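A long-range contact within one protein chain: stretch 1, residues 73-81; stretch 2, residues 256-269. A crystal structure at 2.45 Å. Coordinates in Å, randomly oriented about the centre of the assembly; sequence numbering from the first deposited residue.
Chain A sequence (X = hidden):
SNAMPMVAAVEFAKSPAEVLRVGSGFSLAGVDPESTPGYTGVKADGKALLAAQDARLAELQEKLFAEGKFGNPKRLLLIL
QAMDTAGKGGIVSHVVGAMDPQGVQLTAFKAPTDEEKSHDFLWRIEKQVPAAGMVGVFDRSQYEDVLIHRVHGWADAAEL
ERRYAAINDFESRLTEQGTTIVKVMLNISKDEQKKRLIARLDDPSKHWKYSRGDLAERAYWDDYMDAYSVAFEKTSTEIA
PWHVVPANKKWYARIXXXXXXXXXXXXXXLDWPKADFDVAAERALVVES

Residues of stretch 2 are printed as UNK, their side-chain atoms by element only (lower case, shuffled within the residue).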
# COMPACT_ATOMS: atom_id res chain seq x y z
N PRO A 73 -21.16 -8.19 -3.55
CA PRO A 73 -20.89 -7.71 -2.20
C PRO A 73 -19.68 -8.33 -1.51
O PRO A 73 -19.36 -7.93 -0.39
CB PRO A 73 -22.18 -8.09 -1.44
CG PRO A 73 -22.74 -9.24 -2.15
CD PRO A 73 -22.30 -9.13 -3.59
N LYS A 74 -19.00 -9.28 -2.14
CA LYS A 74 -18.00 -10.01 -1.40
C LYS A 74 -16.76 -9.18 -1.16
O LYS A 74 -16.43 -8.30 -1.93
CB LYS A 74 -17.64 -11.30 -2.11
CG LYS A 74 -18.76 -12.35 -2.15
CD LYS A 74 -18.24 -13.60 -2.87
CE LYS A 74 -19.31 -14.43 -3.67
NZ LYS A 74 -19.11 -14.39 -5.17
N ARG A 75 -16.08 -9.44 -0.05
CA ARG A 75 -14.88 -8.73 0.33
C ARG A 75 -14.10 -9.63 1.27
O ARG A 75 -14.56 -10.70 1.61
CB ARG A 75 -15.25 -7.44 1.03
CG ARG A 75 -16.03 -7.68 2.31
CD ARG A 75 -16.88 -6.48 2.66
NE ARG A 75 -18.17 -6.59 2.02
CZ ARG A 75 -19.09 -5.65 2.00
NH1 ARG A 75 -20.23 -5.90 1.40
NH2 ARG A 75 -18.88 -4.47 2.57
N LEU A 76 -12.94 -9.18 1.71
CA LEU A 76 -12.09 -10.00 2.50
C LEU A 76 -11.40 -9.20 3.58
O LEU A 76 -11.11 -8.04 3.41
CB LEU A 76 -11.06 -10.69 1.58
CG LEU A 76 -10.33 -11.92 2.17
CD1 LEU A 76 -10.24 -13.07 1.22
CD2 LEU A 76 -8.97 -11.56 2.59
N LEU A 77 -11.14 -9.84 4.71
CA LEU A 77 -10.54 -9.20 5.88
C LEU A 77 -9.51 -10.17 6.49
O LEU A 77 -9.87 -11.25 7.01
CB LEU A 77 -11.60 -8.83 6.94
CG LEU A 77 -11.11 -8.13 8.25
CD1 LEU A 77 -10.33 -6.83 7.96
CD2 LEU A 77 -12.19 -7.86 9.30
N LEU A 78 -8.24 -9.76 6.38
CA LEU A 78 -7.13 -10.42 6.98
C LEU A 78 -6.84 -9.76 8.31
O LEU A 78 -6.58 -8.54 8.35
CB LEU A 78 -5.93 -10.29 6.08
CG LEU A 78 -4.59 -10.91 6.52
CD1 LEU A 78 -4.67 -12.46 6.58
CD2 LEU A 78 -3.49 -10.48 5.57
N ILE A 79 -6.91 -10.57 9.38
CA ILE A 79 -6.53 -10.16 10.72
C ILE A 79 -5.24 -10.83 11.14
O ILE A 79 -5.18 -12.07 11.26
CB ILE A 79 -7.63 -10.52 11.83
CG1 ILE A 79 -8.97 -9.84 11.52
CG2 ILE A 79 -7.17 -10.06 13.17
CD1 ILE A 79 -10.14 -10.22 12.39
N LEU A 80 -4.24 -10.00 11.43
CA LEU A 80 -2.98 -10.47 12.02
C LEU A 80 -2.79 -10.10 13.49
O LEU A 80 -2.88 -8.94 13.84
CB LEU A 80 -1.81 -9.93 11.28
CG LEU A 80 -1.80 -10.47 9.87
CD1 LEU A 80 -0.97 -9.48 9.03
CD2 LEU A 80 -1.23 -11.88 9.84
N GLN A 81 -2.52 -11.10 14.32
CA GLN A 81 -2.03 -10.87 15.69
C GLN A 81 -0.73 -11.61 15.88
O GLN A 81 -0.54 -12.71 15.33
CB GLN A 81 -3.03 -11.41 16.71
CG GLN A 81 -4.39 -10.70 16.71
CD GLN A 81 -4.35 -9.40 17.43
OE1 GLN A 81 -5.16 -8.53 17.19
NE2 GLN A 81 -3.40 -9.25 18.31
N UNK A 256 2.65 -18.93 4.11
CA UNK A 256 1.49 -19.57 4.76
C UNK A 256 0.36 -18.53 4.81
O UNK A 256 -0.79 -18.82 4.49
c UNK A 256 1.84 -20.13 6.16
N UNK A 257 0.73 -17.30 5.15
CA UNK A 257 -0.23 -16.23 5.14
C UNK A 257 -0.72 -16.04 3.73
O UNK A 257 -1.94 -16.06 3.48
c UNK A 257 -0.75 -13.84 5.56
c UNK A 257 0.28 -14.93 5.76
c UNK A 257 0.47 -15.08 7.28
N UNK A 258 0.19 -15.95 2.78
CA UNK A 258 -0.29 -15.75 1.41
C UNK A 258 -1.18 -16.86 0.89
O UNK A 258 -2.18 -16.58 0.22
c UNK A 258 0.83 -13.85 0.29
c UNK A 258 0.83 -15.36 0.40
n UNK A 258 1.87 -13.67 -1.89
o UNK A 258 2.58 -12.33 -0.21
c UNK A 258 1.85 -13.24 -0.62
N UNK A 259 -0.87 -18.11 1.21
CA UNK A 259 -1.68 -19.22 0.66
C UNK A 259 -3.03 -19.22 1.30
O UNK A 259 -4.01 -19.56 0.67
c UNK A 259 -1.00 -20.58 0.81
n UNK A 259 -2.33 -21.42 -2.37
o UNK A 259 -0.16 -21.10 -2.02
c UNK A 259 -1.53 -21.67 -0.13
c UNK A 259 -1.28 -21.37 -1.59
N UNK A 260 -3.10 -18.76 2.54
CA UNK A 260 -4.40 -18.64 3.24
C UNK A 260 -5.32 -17.65 2.55
O UNK A 260 -6.52 -17.93 2.35
c UNK A 260 -3.89 -19.31 5.70
c UNK A 260 -5.03 -20.35 5.87
c UNK A 260 -4.17 -18.20 4.69
c UNK A 260 -3.59 -18.66 7.02
N UNK A 261 -4.74 -16.50 2.22
CA UNK A 261 -5.39 -15.49 1.39
C UNK A 261 -5.86 -16.00 0.07
O UNK A 261 -6.99 -15.76 -0.29
c UNK A 261 -5.23 -13.13 3.17
c UNK A 261 -4.66 -13.04 1.74
c UNK A 261 -3.33 -12.31 1.75
c UNK A 261 -4.42 -14.37 1.11
N UNK A 262 -4.98 -16.67 -0.67
CA UNK A 262 -5.34 -17.18 -2.03
C UNK A 262 -6.44 -18.22 -1.98
O UNK A 262 -7.30 -18.24 -2.85
c UNK A 262 -3.32 -15.86 -4.27
c UNK A 262 -4.13 -17.76 -2.80
c UNK A 262 -1.64 -17.41 -3.24
c UNK A 262 -3.03 -16.73 -3.07
N UNK A 263 -6.37 -19.12 -0.98
CA UNK A 263 -7.34 -20.19 -0.84
C UNK A 263 -8.71 -19.60 -0.42
O UNK A 263 -9.72 -20.06 -0.88
c UNK A 263 -5.60 -22.05 -0.30
o UNK A 263 -5.09 -21.92 -1.46
c UNK A 263 -6.85 -21.21 0.18
o UNK A 263 -5.15 -22.90 0.52
N UNK A 264 -8.71 -18.59 0.45
CA UNK A 264 -9.93 -17.85 0.83
C UNK A 264 -10.56 -17.14 -0.40
O UNK A 264 -11.76 -17.22 -0.63
c UNK A 264 -9.64 -16.84 1.93
N UNK A 265 -9.72 -16.49 -1.19
CA UNK A 265 -10.15 -15.82 -2.38
C UNK A 265 -10.60 -16.78 -3.46
O UNK A 265 -11.50 -16.47 -4.21
c UNK A 265 -8.73 -13.72 -2.18
c UNK A 265 -9.80 -12.77 -2.54
c UNK A 265 -9.02 -14.99 -2.93
c UNK A 265 -7.43 -13.13 -2.49
N UNK A 266 -9.96 -17.94 -3.55
CA UNK A 266 -10.33 -18.98 -4.53
C UNK A 266 -11.66 -19.63 -4.19
O UNK A 266 -12.33 -20.18 -5.04
N UNK A 267 -12.03 -19.55 -2.91
CA UNK A 267 -13.30 -20.07 -2.45
C UNK A 267 -14.41 -19.11 -2.79
O UNK A 267 -15.56 -19.42 -2.60
N UNK A 268 -14.11 -17.93 -3.31
CA UNK A 268 -15.19 -16.99 -3.62
C UNK A 268 -15.74 -17.08 -5.05
O UNK A 268 -16.71 -16.43 -5.32
c UNK A 268 -15.77 -15.48 -1.03
c UNK A 268 -13.87 -13.99 -1.63
c UNK A 268 -14.48 -15.35 -1.82
c UNK A 268 -14.75 -15.58 -3.30
N UNK A 269 -15.15 -17.88 -5.93
CA UNK A 269 -15.64 -18.09 -7.30
C UNK A 269 -15.70 -16.76 -8.06
O UNK A 269 -16.68 -16.44 -8.71
c UNK A 269 -17.72 -21.12 -6.85
o UNK A 269 -16.82 -21.95 -7.03
c UNK A 269 -17.40 -19.75 -6.25
n UNK A 269 -18.99 -21.36 -7.15
c UNK A 269 -17.04 -18.71 -7.33

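Position 256 carries a single side-chain carbon, CB, 9.5 Å from Leu80 CD2 at its nearest: Ala256. Position 257 has three carbons, one bonded to CA and carrying the other two. This fork at CB, with no oxygen, makes it Val257; its CA-to-CB bond points toward the strand, placing CG1 4.3 Å from Leu78 CD1 and CG2 4.4 Å from Leu80 CD2.

Position 258 shows three carbons, the last bearing one oxygen and one nitrogen. The elements define an amide and the chain length gives Gln258, directed away from the strand, its amide bonded elsewhere in the structure. Position 259 has the same composition and is Gln259, out of reach.

At 260 four carbons fork at the second, the pattern of leucine. Leu260 points toward stretch 1, yet stays 6.1 Å away (CB to Leu78 CD1). Position 261 repeats the four-carbon fork and is Leu261. Its CA-to-CB bond runs sideways, but the end of the side chain comes nearer: CD1 lies 3.5 Å from Leu78 CD1 and 4.1 Å from Leu76 CD2, so one methyl meets two strand leucines. Position 262, again four carbons forked at the second, is Leu262, directed away.

Position 263 has two carbons, the second carrying two oxygens, a carboxylate on a short stem: Asp263. It touches nothing on the strand, but its OD1 accepts a hydrogen bond from Gln259 NE2 at 2.9 Å, one helical turn back. The lone side-chain carbon at 264 identifies Ala264, whose CB sits 3.9 Å from Leu76 CD1. Position 265 has four carbons forked at the second; Leu265 starts sideways and then approaches, with CG 3.8 Å from Leu76 CD1.

Positions 266 and 267 have no side-chain atoms and are Gly266 and Gly267. An ideal CB on the first would be crowded by the Leu262 carbonyl oxygen, whereas the second has room for one. Position 268 returns to four carbons forked at the second, with one terminal carbon 3.6 Å from Lys74 CD. It is Leu268, and that carbon is CD2. Position 269 has three carbons ending in one oxygen and one nitrogen; Gln269, with phi of 59°, is the first residue after the helix to leave helical phi/psi, and its side-chain end leads away.

The contact packs a helix against a strand, their N-to-C directions 158° apart and their axes 9.9 Å apart at closest approach. The nearly antiparallel course shows in the register: CA-CA distances are 7.8 Å for Lys74-Leu268, 7.8 Å for Leu76-Leu265 and 7.7 Å for Leu78-Leu261. Strand alternation directs Leu76 and Leu78 toward stretch 2, Arg75 and Leu77 away; loop residue Lys74 also points toward it. The middle is apolar, with Leu76 among Leu261, Ala264 and Leu265. Near the helix's C-terminal end, Lys74 combines carbon contact with polarity: its aliphatic stem lies against Leu268, and NZ donates a hydrogen bond to Leu268 O at 3.2 Å. In all, 437 Å² is buried, summed over both sides.

Stretch 2 256-269: AVQQLLLDALGGLQ
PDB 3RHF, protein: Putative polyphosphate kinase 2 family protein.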